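Local coordinates for DNA repair protein PprA (Deinococcus deserti, PDB 6MC8), which binds DNA and is linked to filament formation, radiation-induced DNA damage repair and genome segregation, at residues Ala46-Asp51 against Thr70-Leu75; Leu85-Ser90 against Leu105-Ala110; Gly141-Gly146 against Trp184-Thr189; Leu190-His195 against Asp275-Met280. The protein carries 2 engineered substitutions. One frame throughout, in Å; residues are numbered along the deposited sequence.

Contact 1 (Ala46-Asp51 against Thr70-Leu75); sequences AGLQSD and TQELRL
A single carboxylate, that of Glu72, reaches out from helix 62-80 and grips two consecutive residues of the facing loop, Ser50 and Asp51, with one oxygen each. Ser50 OG donates to Glu72 OE1 at 2.5 Å, a short bond, while the backbone Asp51 N donates to Glu72 OE2 at 2.8 Å, almost straight at 169°. Both oxygens use their syn lone pairs, and two bonds on one flat group limit how far it can turn. Beyond CG the glutamate is extended (chi2 178°), which brings CD out to the loop. Gln68 NE2, one helical turn earlier, also bonds OE2. This donor and the backbone N-H should favour the charged carboxylate, although Asp51 OD2 lies only 4.6 Å from Glu72 OE2.

Beside this polar grip, Leu48 supplies the apolar half of the contact. Its CD2 comes down on the helix beside the backbone, 3.5 Å from Glu72 O and 3.7 Å from Glu72 CB. Its CG meets Leu75 CD2 at 3.8 Å as the two branched side chains cross obliquely, a filling that leucine's forked end suits.

The loop itself links two helix ends. Gly47, with a positive phi of 89° that suits a residue without a side chain, is the C-prime residue of the Schellman motif closing helix 35-43, and Leu48 folds back on Val43 as such motifs commonly do. Ser50 OG also caps, weakly, Val52 N where helix 52-57 begins: a Schellman-terminated helix, a short loop and the start of the next helix, held to helix 62-80.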
loop_
_atom_site.group_PDB
_atom_site.type_symbol
_atom_site.label_atom_id
_atom_site.label_comp_id
_atom_site.label_asym_id
_atom_site.label_seq_id
_atom_site.Cartn_x
_atom_site.Cartn_y
_atom_site.Cartn_z
ATOM N N ALA A 46 -13.142 2.322 29.171
ATOM C CA ALA A 46 -12.009 1.750 28.467
ATOM C C ALA A 46 -10.716 1.842 29.261
ATOM O O ALA A 46 -9.653 1.547 28.719
ATOM C CB ALA A 46 -11.834 2.427 27.110
ATOM N N GLY A 47 -10.777 2.234 30.527
ATOM C CA GLY A 47 -9.603 2.261 31.367
ATOM C C GLY A 47 -8.811 3.543 31.335
ATOM O O GLY A 47 -7.698 3.576 31.866
ATOM N N LEU A 48 -9.349 4.599 30.739
ATOM C CA LEU A 48 -8.620 5.850 30.612
ATOM C C LEU A 48 -8.907 6.772 31.786
ATOM O O LEU A 48 -10.031 6.832 32.288
ATOM C CB LEU A 48 -8.994 6.565 29.315
ATOM C CG LEU A 48 -8.406 6.152 27.970
ATOM C CD1 LEU A 48 -9.029 4.890 27.414
ATOM C CD2 LEU A 48 -8.575 7.284 27.006
ATOM N N GLN A 49 -7.888 7.502 32.185
ATOM C CA GLN A 49 -8.061 8.616 33.133
ATOM C C GLN A 49 -7.959 9.855 32.249
ATOM O O GLN A 49 -6.906 10.156 31.794
ATOM C CB GLN A 49 -7.033 8.547 34.250
ATOM C CG GLN A 49 -7.454 7.677 35.410
ATOM C CD GLN A 49 -6.298 7.447 36.324
ATOM O OE1 GLN A 49 -5.191 7.279 35.874
ATOM N NE2 GLN A 49 -6.534 7.453 37.615
ATOM N N SER A 50 -9.061 10.552 32.043
ATOM C CA SER A 50 -9.129 11.636 31.073
ATOM C C SER A 50 -8.414 12.878 31.585
ATOM O O SER A 50 -8.486 13.217 32.767
ATOM C CB SER A 50 -10.584 11.966 30.751
ATOM O OG SER A 50 -10.680 13.004 29.798
ATOM N N ASP A 51 -7.720 13.556 30.679
ATOM C CA ASP A 51 -6.959 14.753 31.000
ATOM C C ASP A 51 -7.643 16.034 30.551
ATOM O O ASP A 51 -7.060 17.109 30.702
ATOM C CB ASP A 51 -5.567 14.676 30.365
ATOM C CG ASP A 51 -4.681 13.648 31.021
ATOM O OD1 ASP A 51 -4.836 13.408 32.231
ATOM O OD2 ASP A 51 -3.826 13.079 30.326
ATOM N N THR A 70 -10.106 13.849 21.006
ATOM C CA THR A 70 -9.883 12.950 19.872
ATOM C C THR A 70 -8.893 11.867 20.261
ATOM O O THR A 70 -9.074 10.781 19.847
ATOM C CB THR A 70 -9.420 13.770 18.675
ATOM O OG1 THR A 70 -10.499 14.653 18.427
ATOM C CG2 THR A 70 -9.125 12.945 17.452
ATOM N N GLN A 71 -7.864 12.220 21.009
ATOM C CA GLN A 71 -6.841 11.243 21.405
ATOM C C GLN A 71 -7.474 10.208 22.318
ATOM O O GLN A 71 -7.232 9.060 22.105
ATOM C CB GLN A 71 -5.625 11.941 22.001
ATOM C CG GLN A 71 -4.612 10.990 22.603
ATOM C CD GLN A 71 -3.423 11.639 23.261
ATOM O OE1 GLN A 71 -3.313 11.714 24.462
ATOM N NE2 GLN A 71 -2.493 12.109 22.464
ATOM N N GLU A 72 -8.327 10.644 23.230
ATOM C CA GLU A 72 -8.909 9.731 24.200
ATOM C C GLU A 72 -10.036 8.912 23.587
ATOM O O GLU A 72 -10.266 7.768 23.991
ATOM C CB GLU A 72 -9.391 10.518 25.414
ATOM C CG GLU A 72 -8.257 11.124 26.210
ATOM C CD GLU A 72 -8.733 11.942 27.385
ATOM O OE1 GLU A 72 -9.951 12.152 27.511
ATOM O OE2 GLU A 72 -7.887 12.374 28.190
ATOM N N LEU A 73 -10.743 9.480 22.608
ATOM C CA LEU A 73 -11.784 8.738 21.905
ATOM C C LEU A 73 -11.193 7.631 21.043
ATOM O O LEU A 73 -11.772 6.545 20.936
ATOM C CB LEU A 73 -12.614 9.692 21.052
ATOM C CG LEU A 73 -13.770 9.132 20.224
ATOM C CD1 LEU A 73 -14.898 8.622 21.096
ATOM C CD2 LEU A 73 -14.262 10.173 19.254
ATOM N N ARG A 74 -10.039 7.882 20.425
ATOM C CA ARG A 74 -9.405 6.859 19.601
ATOM C C ARG A 74 -8.787 5.763 20.457
ATOM O O ARG A 74 -8.751 4.599 20.048
ATOM C CB ARG A 74 -8.357 7.496 18.691
ATOM C CG ARG A 74 -8.942 8.335 17.575
ATOM C CD ARG A 74 -7.870 9.074 16.809
ATOM N NE ARG A 74 -8.444 9.911 15.767
ATOM C CZ ARG A 74 -7.759 10.794 15.050
ATOM N NH1 ARG A 74 -6.470 10.979 15.278
ATOM N NH2 ARG A 74 -8.375 11.512 14.125
ATOM N N LEU A 75 -8.303 6.110 21.649
ATOM C CA LEU A 75 -7.782 5.090 22.551
ATOM C C LEU A 75 -8.914 4.260 23.141
ATOM O O LEU A 75 -8.751 3.062 23.392
ATOM C CB LEU A 75 -6.941 5.739 23.650
ATOM C CG LEU A 75 -6.244 4.789 24.627
ATOM C CD1 LEU A 75 -5.312 3.853 23.882
ATOM C CD2 LEU A 75 -5.486 5.553 25.684
#

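Contact 2 (Leu85-Ser90 against Leu105-Ala110); sequences LHLQHS and LLVDGA
Leu106 and Ser90 form an antiparallel hydrogen-bonded pair: Leu106 N donates to Ser90 O at 2.7 Å, and Ser90 N returns a bond to Leu106 O. Leu106 CB also lies 3.2 Å from Ser90 OG, close packing that a small serine permits. A water bridges Leu106 O and His89 ND1.

Val107 pairs with His89 without direct backbone hydrogen bonds, and their side chains lie side by side on the same face of the sheet. Val107's two branches divide the work: CG1 meets Leu87 CD1 at 3.8 Å, while CG2 approaches His89 ND1 at 4.0 Å.

Asp108 N then donates to Gln88 O at 2.8 Å, nearly linearly (174°). Asp108 CG is anti to the carbonyl carbon, beside the backbone N (chi1 -71°), and OD1 then accepts Gln88 N at 3.0 Å from above the carboxylate plane. Asp108 and Gly109 occupy the middle of a type I' turn, where both phi angles are positive and aspartate and glycine are at home. A second water joins Gly109 N, Gln88 O and Ser90 OG.

Ala110 starts strand 110-114, the hairpin's next neighbour. Helix 62-80 lies against strand 89-95 through Thr70 and Leu73, while Met129 touches both Leu87 and Val107.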
loop_
_atom_site.group_PDB
_atom_site.type_symbol
_atom_site.label_atom_id
_atom_site.label_comp_id
_atom_site.label_asym_id
_atom_site.label_seq_id
_atom_site.Cartn_x
_atom_site.Cartn_y
_atom_site.Cartn_z
ATOM N N LEU A 85 -12.145 0.480 13.153
ATOM C CA LEU A 85 -10.794 0.967 12.904
ATOM C C LEU A 85 -10.610 1.480 11.484
ATOM O O LEU A 85 -9.659 2.219 11.222
ATOM C CB LEU A 85 -9.791 -0.144 13.201
ATOM C CG LEU A 85 -9.678 -0.533 14.671
ATOM C CD1 LEU A 85 -8.856 -1.792 14.846
ATOM C CD2 LEU A 85 -9.060 0.606 15.442
ATOM N N HIS A 86 -11.495 1.100 10.566
ATOM C CA HIS A 86 -11.512 1.640 9.215
ATOM C C HIS A 86 -12.156 3.016 9.142
ATOM O O HIS A 86 -12.100 3.652 8.085
ATOM C CB HIS A 86 -12.250 0.682 8.285
ATOM C CG HIS A 86 -13.704 0.543 8.599
ATOM N ND1 HIS A 86 -14.168 -0.201 9.660
ATOM C CD2 HIS A 86 -14.799 1.048 7.986
ATOM C CE1 HIS A 86 -15.485 -0.139 9.694
ATOM N NE2 HIS A 86 -15.893 0.610 8.688
ATOM N N LEU A 87 -12.767 3.480 10.222
ATOM C CA LEU A 87 -13.356 4.804 10.305
ATOM C C LEU A 87 -12.436 5.719 11.102
ATOM O O LEU A 87 -11.636 5.270 11.924
ATOM C CB LEU A 87 -14.738 4.743 10.962
ATOM C CG LEU A 87 -15.777 3.850 10.284
ATOM C CD1 LEU A 87 -17.040 3.772 11.117
ATOM C CD2 LEU A 87 -16.085 4.322 8.879
ATOM N N GLN A 88 -12.557 7.015 10.847
ATOM C CA GLN A 88 -11.768 8.022 11.542
ATOM C C GLN A 88 -12.633 8.704 12.590
ATOM O O GLN A 88 -13.683 9.263 12.267
ATOM C CB GLN A 88 -11.202 9.042 10.555
ATOM C CG GLN A 88 -10.314 10.093 11.185
ATOM C CD GLN A 88 -9.644 10.983 10.159
ATOM O OE1 GLN A 88 -9.830 10.813 8.956
ATOM N NE2 GLN A 88 -8.860 11.943 10.629
ATOM N N HIS A 89 -12.188 8.651 13.842
ATOM C CA HIS A 89 -12.946 9.153 14.978
ATOM C C HIS A 89 -12.364 10.475 15.449
ATOM O O HIS A 89 -11.144 10.636 15.512
ATOM C CB HIS A 89 -12.926 8.150 16.134
ATOM C CG HIS A 89 -13.524 6.821 15.798
ATOM N ND1 HIS A 89 -14.881 6.619 15.697
ATOM C CD2 HIS A 89 -12.947 5.623 15.552
ATOM C CE1 HIS A 89 -15.115 5.356 15.398
ATOM N NE2 HIS A 89 -13.958 4.730 15.304
ATOM N N SER A 90 -13.246 11.389 15.817
ATOM C CA SER A 90 -12.852 12.722 16.333
ATOM C C SER A 90 -13.927 13.317 17.224
ATOM O O SER A 90 -15.038 12.876 17.185
ATOM C CB SER A 90 -12.474 13.676 15.275
ATOM O OG SER A 90 -13.524 13.868 14.401
ATOM N N LEU A 105 -19.535 13.819 18.735
ATOM C CA LEU A 105 -18.695 12.683 18.385
ATOM C C LEU A 105 -18.747 12.492 16.877
ATOM O O LEU A 105 -19.823 12.277 16.314
ATOM C CB LEU A 105 -19.159 11.423 19.113
ATOM C CG LEU A 105 -19.061 11.474 20.635
ATOM C CD1 LEU A 105 -19.685 10.241 21.243
ATOM C CD2 LEU A 105 -17.617 11.614 21.074
ATOM N N LEU A 106 -17.594 12.572 16.228
ATOM C CA LEU A 106 -17.531 12.605 14.778
ATOM C C LEU A 106 -16.963 11.307 14.221
ATOM O O LEU A 106 -16.083 10.684 14.817
ATOM C CB LEU A 106 -16.693 13.788 14.283
ATOM C CG LEU A 106 -17.300 15.192 14.204
ATOM C CD1 LEU A 106 -17.469 15.838 15.561
ATOM C CD2 LEU A 106 -16.442 16.065 13.319
ATOM N N VAL A 107 -17.498 10.904 13.073
ATOM C CA VAL A 107 -17.006 9.770 12.303
ATOM C C VAL A 107 -16.788 10.248 10.879
ATOM O O VAL A 107 -17.745 10.660 10.213
ATOM C CB VAL A 107 -17.971 8.573 12.325
ATOM C CG1 VAL A 107 -17.492 7.505 11.369
ATOM C CG2 VAL A 107 -18.083 8.005 13.718
ATOM N N ASP A 108 -15.530 10.186 10.422
ATOM C CA ASP A 108 -15.095 10.621 9.088
ATOM C C ASP A 108 -15.466 12.076 8.812
ATOM O O ASP A 108 -15.831 12.445 7.696
ATOM C CB ASP A 108 -15.636 9.702 7.988
ATOM C CG ASP A 108 -14.985 8.335 7.991
ATOM O OD1 ASP A 108 -13.826 8.224 8.428
ATOM O OD2 ASP A 108 -15.627 7.372 7.535
ATOM N N GLY A 109 -15.374 12.911 9.842
ATOM C CA GLY A 109 -15.619 14.328 9.713
ATOM C C GLY A 109 -17.049 14.775 9.921
ATOM O O GLY A 109 -17.306 15.984 9.917
ATOM N N ALA A 110 -17.987 13.854 10.104
ATOM C CA ALA A 110 -19.380 14.211 10.268
ATOM C C ALA A 110 -19.856 13.849 11.667
ATOM O O ALA A 110 -19.516 12.771 12.169
ATOM C CB ALA A 110 -20.253 13.505 9.225
HETATM O O HOH W 1 -13.643 12.253 12.306
HETATM O O HOH W 2 -16.524 8.799 16.889
#

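Contact 3 (Gly141-Gly146 against Trp184-Thr189); sequences GILPEG and WRQGET
Apolar packing of a loop against the end of a beta strand joins Ile142 and Leu143 to Trp184 and Gln186; no hydrogen bond crosses it, and nearly all of it is buried. The loop lies between helices 119-127 and 156-163, the strand is 179-186.

Trp184 CG stands between the backbone N and the carbonyl carbon (chi1 71°), and Ile142 lies over one face of the indole, the two side chains crossing at about a right angle. Ile142 CD1 makes a CH-pi contact 3.4 Å from the centroid of the six-membered ring, only 7° off the normal. The other branch, CG2, sits over the pyrrole side, 3.5 Å from Trp184 NE1. A beta-branched residue suits this place because its two arms can touch both rings of the indole at once.

Leu143 slides past Gln186 in the opposite direction, with CD2 3.8 Å from Gln186 CB; the aliphatic stem of the glutamine thus offers an apolar flank. Leu143 CD1 lies 3.7 Å from the backbone Arg185 O. The loop backbone is held by Glu169, whose two carboxylate oxygens accept Ile142 N and Leu143 N. Arg166 of the second subunit packs on Leu143 and hydrogen-bonds to Pro144 O.

Past Gln186 the chain reverses through a type II' turn, with Gly187 (phi 74°) in the position where glycine is commonest. A loop thus packs on the end of a two-residue-turn beta hairpin, strands 179-186 and 189-195, beside the second subunit.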
loop_
_atom_site.group_PDB
_atom_site.type_symbol
_atom_site.label_atom_id
_atom_site.label_comp_id
_atom_site.label_asym_id
_atom_site.label_seq_id
_atom_site.Cartn_x
_atom_site.Cartn_y
_atom_site.Cartn_z
ATOM N N GLY A 141 -12.408 -4.989 7.204
ATOM C CA GLY A 141 -10.985 -4.775 7.204
ATOM C C GLY A 141 -10.634 -3.403 7.749
ATOM O O GLY A 141 -11.382 -2.442 7.616
ATOM N N ILE A 142 -9.471 -3.331 8.390
ATOM C CA ILE A 142 -8.991 -2.068 8.938
ATOM C C ILE A 142 -8.509 -1.157 7.819
ATOM O O ILE A 142 -8.844 0.031 7.766
ATOM C CB ILE A 142 -7.883 -2.339 9.968
ATOM C CG1 ILE A 142 -8.434 -3.227 11.074
ATOM C CG2 ILE A 142 -7.340 -1.044 10.525
ATOM C CD1 ILE A 142 -7.397 -3.790 11.953
ATOM N N LEU A 143 -7.727 -1.708 6.905
ATOM C CA LEU A 143 -7.288 -1.011 5.713
ATOM C C LEU A 143 -8.456 -0.878 4.739
ATOM O O LEU A 143 -9.527 -1.448 4.957
ATOM C CB LEU A 143 -6.115 -1.774 5.099
ATOM C CG LEU A 143 -4.835 -1.856 5.919
ATOM C CD1 LEU A 143 -3.806 -2.641 5.153
ATOM C CD2 LEU A 143 -4.324 -0.481 6.257
ATOM N N PRO A 144 -8.302 -0.112 3.655
ATOM C CA PRO A 144 -9.282 -0.192 2.568
ATOM C C PRO A 144 -9.330 -1.575 1.935
ATOM O O PRO A 144 -8.446 -2.412 2.136
ATOM C CB PRO A 144 -8.791 0.860 1.573
ATOM C CG PRO A 144 -8.125 1.855 2.417
ATOM C CD PRO A 144 -7.458 1.092 3.509
ATOM N N GLU A 145 -10.398 -1.796 1.166
ATOM C CA GLU A 145 -10.768 -3.126 0.693
ATOM C C GLU A 145 -9.705 -3.708 -0.220
ATOM O O GLU A 145 -9.430 -3.178 -1.298
ATOM C CB GLU A 145 -12.118 -3.079 -0.027
ATOM C CG GLU A 145 -12.655 -4.453 -0.402
ATOM C CD GLU A 145 -14.039 -4.403 -1.027
ATOM O OE1 GLU A 145 -14.573 -3.292 -1.215
ATOM O OE2 GLU A 145 -14.599 -5.477 -1.323
ATOM N N GLY A 146 -9.091 -4.782 0.249
ATOM C CA GLY A 146 -7.997 -5.397 -0.461
ATOM C C GLY A 146 -7.733 -6.772 0.094
ATOM O O GLY A 146 -8.564 -7.349 0.794
ATOM N N TRP A 184 -1.453 -5.450 11.163
ATOM C CA TRP A 184 -1.535 -4.678 9.935
ATOM C C TRP A 184 -0.534 -3.533 9.957
ATOM O O TRP A 184 -0.139 -3.047 11.019
ATOM C CB TRP A 184 -2.958 -4.158 9.704
ATOM C CG TRP A 184 -3.432 -3.064 10.611
ATOM C CD1 TRP A 184 -3.510 -1.739 10.315
ATOM C CD2 TRP A 184 -3.870 -3.197 11.966
ATOM N NE1 TRP A 184 -3.996 -1.041 11.385
ATOM C CE2 TRP A 184 -4.221 -1.912 12.417
ATOM C CE3 TRP A 184 -4.001 -4.278 12.842
ATOM C CZ2 TRP A 184 -4.705 -1.678 13.699
ATOM C CZ3 TRP A 184 -4.478 -4.040 14.114
ATOM C CH2 TRP A 184 -4.816 -2.752 14.532
ATOM N N ARG A 185 -0.112 -3.128 8.763
ATOM C CA ARG A 185 0.706 -1.942 8.555
ATOM C C ARG A 185 -0.073 -0.938 7.717
ATOM O O ARG A 185 -0.690 -1.308 6.717
ATOM C CB ARG A 185 2.037 -2.284 7.869
ATOM C CG ARG A 185 2.879 -1.059 7.518
ATOM C CD ARG A 185 4.230 -1.378 6.920
ATOM N NE ARG A 185 5.156 -1.889 7.917
ATOM C CZ ARG A 185 5.671 -3.107 7.899
ATOM N NH1 ARG A 185 5.359 -3.939 6.921
ATOM N NH2 ARG A 185 6.503 -3.488 8.851
ATOM N N GLN A 186 -0.061 0.323 8.141
ATOM C CA GLN A 186 -0.599 1.420 7.348
ATOM C C GLN A 186 0.451 2.519 7.304
ATOM O O GLN A 186 0.640 3.241 8.287
ATOM C CB GLN A 186 -1.914 1.940 7.918
ATOM C CG GLN A 186 -2.589 2.944 7.014
ATOM C CD GLN A 186 -3.903 3.423 7.563
ATOM O OE1 GLN A 186 -4.288 3.071 8.674
ATOM N NE2 GLN A 186 -4.613 4.222 6.783
ATOM N N GLY A 187 1.132 2.640 6.170
ATOM C CA GLY A 187 2.198 3.607 6.027
ATOM C C GLY A 187 3.449 3.201 6.771
ATOM O O GLY A 187 4.072 2.189 6.445
ATOM N N GLU A 188 3.830 3.982 7.774
ATOM C CA GLU A 188 4.988 3.679 8.598
ATOM C C GLU A 188 4.613 2.994 9.900
ATOM O O GLU A 188 5.503 2.635 10.674
ATOM C CB GLU A 188 5.770 4.960 8.898
ATOM C CG GLU A 188 6.341 5.643 7.669
ATOM C CD GLU A 188 7.407 4.821 6.983
ATOM O OE1 GLU A 188 8.156 4.108 7.682
ATOM O OE2 GLU A 188 7.489 4.882 5.739
ATOM N N THR A 189 3.324 2.792 10.150
ATOM C CA THR A 189 2.826 2.325 11.434
ATOM C C THR A 189 2.508 0.837 11.359
ATOM O O THR A 189 1.588 0.435 10.644
ATOM C CB THR A 189 1.579 3.107 11.840
ATOM O OG1 THR A 189 1.871 4.507 11.859
ATOM C CG2 THR A 189 1.112 2.683 13.216
#

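Contact 4 (Leu190-His195 against Asp275-Met280)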
loop_
_atom_site.group_PDB
_atom_site.type_symbol
_atom_site.label_atom_id
_atom_site.label_comp_id
_atom_site.label_asym_id
_atom_site.label_seq_id
_atom_site.Cartn_x
_atom_site.Cartn_y
_atom_site.Cartn_z
ATOM N N LEU A 190 3.259 0.028 12.097
ATOM C CA LEU A 190 2.908 -1.365 12.327
ATOM C C LEU A 190 1.990 -1.440 13.535
ATOM O O LEU A 190 2.209 -0.751 14.533
ATOM C CB LEU A 190 4.150 -2.228 12.564
ATOM C CG LEU A 190 3.914 -3.728 12.754
ATOM C CD1 LEU A 190 3.393 -4.357 11.483
ATOM C CD2 LEU A 190 5.154 -4.433 13.237
ATOM N N ALA A 191 0.955 -2.264 13.443
ATOM C CA ALA A 191 -0.027 -2.354 14.508
ATOM C C ALA A 191 -0.501 -3.786 14.682
ATOM O O ALA A 191 -0.499 -4.573 13.733
ATOM C CB ALA A 191 -1.207 -1.440 14.229
ATOM N N VAL A 192 -0.904 -4.118 15.903
ATOM C CA VAL A 192 -1.415 -5.441 16.233
ATOM C C VAL A 192 -2.574 -5.281 17.212
ATOM O O VAL A 192 -2.520 -4.456 18.131
ATOM C CB VAL A 192 -0.296 -6.361 16.777
ATOM C CG1 VAL A 192 0.388 -5.777 17.988
ATOM C CG2 VAL A 192 -0.821 -7.747 17.091
ATOM N N GLU A 193 -3.654 -6.016 16.965
ATOM C CA GLU A 193 -4.834 -6.016 17.814
ATOM C C GLU A 193 -4.951 -7.379 18.473
ATOM O O GLU A 193 -4.735 -8.401 17.823
ATOM C CB GLU A 193 -6.096 -5.707 17.006
ATOM C CG GLU A 193 -7.369 -5.641 17.827
ATOM C CD GLU A 193 -8.589 -5.357 16.991
ATOM O OE1 GLU A 193 -8.456 -5.247 15.760
ATOM O OE2 GLU A 193 -9.685 -5.242 17.563
ATOM N N VAL A 194 -5.269 -7.387 19.761
ATOM C CA VAL A 194 -5.559 -8.599 20.513
ATOM C C VAL A 194 -6.966 -8.466 21.072
ATOM O O VAL A 194 -7.260 -7.510 21.795
ATOM C CB VAL A 194 -4.520 -8.823 21.625
ATOM C CG1 VAL A 194 -4.977 -9.879 22.576
ATOM C CG2 VAL A 194 -3.200 -9.234 21.021
ATOM N N HIS A 195 -7.830 -9.418 20.740
ATOM C CA HIS A 195 -9.264 -9.298 20.968
ATOM C C HIS A 195 -9.807 -10.501 21.724
ATOM O O HIS A 195 -9.647 -11.639 21.282
ATOM C CB HIS A 195 -9.996 -9.162 19.640
ATOM C CG HIS A 195 -11.480 -9.069 19.767
ATOM N ND1 HIS A 195 -12.124 -7.921 20.169
ATOM C CD2 HIS A 195 -12.450 -9.983 19.537
ATOM C CE1 HIS A 195 -13.426 -8.132 20.182
ATOM N NE2 HIS A 195 -13.650 -9.376 19.806
ATOM N N ASP A 275 10.983 -8.926 16.180
ATOM C CA ASP A 275 11.106 -9.058 17.625
ATOM C C ASP A 275 10.401 -7.910 18.330
ATOM O O ASP A 275 10.009 -8.034 19.496
ATOM C CB ASP A 275 12.577 -9.131 18.029
ATOM C CG ASP A 275 13.246 -10.413 17.571
ATOM O OD1 ASP A 275 12.539 -11.425 17.393
ATOM O OD2 ASP A 275 14.482 -10.415 17.404
ATOM N N ARG A 276 10.230 -6.784 17.637
ATOM C CA ARG A 276 9.392 -5.711 18.152
ATOM C C ARG A 276 7.922 -6.108 18.120
ATOM O O ARG A 276 7.199 -5.903 19.099
ATOM C CB ARG A 276 9.610 -4.434 17.349
ATOM C CG ARG A 276 8.753 -3.280 17.811
ATOM C CD ARG A 276 9.215 -2.731 19.139
ATOM N NE ARG A 276 8.327 -1.676 19.609
ATOM C CZ ARG A 276 7.341 -1.862 20.478
ATOM N NH1 ARG A 276 7.150 -3.054 21.017
ATOM N NH2 ARG A 276 6.574 -0.845 20.838
ATOM N N TRP A 277 7.474 -6.678 16.992
ATOM C CA TRP A 277 6.090 -7.124 16.838
ATOM C C TRP A 277 5.724 -8.192 17.859
ATOM O O TRP A 277 4.588 -8.232 18.342
ATOM C CB TRP A 277 5.864 -7.672 15.428
ATOM C CG TRP A 277 4.504 -8.273 15.260
ATOM C CD1 TRP A 277 3.330 -7.616 15.073
ATOM C CD2 TRP A 277 4.170 -9.659 15.388
ATOM N NE1 TRP A 277 2.291 -8.510 15.027
ATOM C CE2 TRP A 277 2.783 -9.770 15.224
ATOM C CE3 TRP A 277 4.917 -10.814 15.622
ATOM C CZ2 TRP A 277 2.126 -10.992 15.270
ATOM C CZ3 TRP A 277 4.268 -12.021 15.667
ATOM C CH2 TRP A 277 2.886 -12.105 15.491
ATOM N N LYS A 278 6.666 -9.081 18.173
ATOM C CA LYS A 278 6.423 -10.088 19.197
ATOM C C LYS A 278 6.260 -9.442 20.565
ATOM O O LYS A 278 5.448 -9.890 21.380
ATOM C CB LYS A 278 7.564 -11.103 19.205
ATOM C CG LYS A 278 7.275 -12.362 18.422
ATOM C CD LYS A 278 8.519 -13.218 18.272
ATOM N N ALA A 279 6.995 -8.361 20.814
ATOM C CA ALA A 279 6.818 -7.618 22.051
ATOM C C ALA A 279 5.559 -6.762 22.006
ATOM O O ALA A 279 5.021 -6.392 23.052
ATOM C CB ALA A 279 8.049 -6.757 22.319
ATOM N N MET A 280 5.070 -6.451 20.803
ATOM C CA MET A 280 3.856 -5.654 20.665
ATOM C C MET A 280 2.615 -6.476 20.989
ATOM O O MET A 280 1.726 -6.017 21.713
ATOM C CB MET A 280 3.764 -5.091 19.248
ATOM C CG MET A 280 4.681 -3.929 18.947
ATOM S SD MET A 280 4.841 -3.586 17.191
ATOM C CE MET A 280 3.207 -2.994 16.808
#
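Leu190 opens the strand side of an alpha/beta packing layer, in which the start of helix 274-304 lies on one face of the four-stranded antiparallel sheet. The axes of strand 190-195 and helix 275-280 pass 8.9 Å apart, inclined by 31°, so the helix runs roughly with the strand.

Leu190 CG is anti to the backbone N (chi1 -177°), and its branch CD2 reaches between two helix residues, 4.0 Å from Trp277 CB and 4.1 Å from Met280 SD; leucine's forked end lets one branch touch both residues.

Ala191 turns its CB away, onto Trp184 of the neighbouring strand; its contribution to this face is the backbone, with CA touching Met280 CE.

Val192 comes closest to the helix in register, its CA 6.9 Å from that of Met280. CG1 stands in the crowded position between backbone N and carbonyl carbon and meets Met280 CB at 3.7 Å. CB lies 3.8 Å from Trp277 NE1, approaching the indole obliquely; that N-H is bonded to Thr183 OG1 on strand 179-186, so the buried N-H has a hydrogen-bond partner. A compact branched residue fits between the two large helix side chains.

Farther on, Val194 meets later turns of the same helix. Methionine's chain is flexible and unbranched, and in Met280 the bend at chi3 (68°) places the methyl CE against the Leu190 backbone, 3.3 Å from Leu190 O.

In the fold
Contacts 3 and 4 are the buried ones and share a sheet: strands 179-186 and 189-195 are neighbours, and Trp184 O meets Ala191 N at 2.8 Å in a probable hydrogen bond. Both are built from apolar side chains around a tryptophan, with no hydrogen bond between their own segments. Contacts 1 and 2 are partly buried and mix apolar packing with hydrogen bonds, through a carboxylate in the former and strand backbones plus water in the latter. They meet where Arg74 NE approaches His89 O at 2.8 Å, helix 62-80 preceding strand 89-95. Leu85 of contact 2 touches Ile142 and Trp184 of contact 3 and Glu193 of contact 4, whereas contact 1 stays about 10 Å, nearest atoms, from contacts 3 and 4.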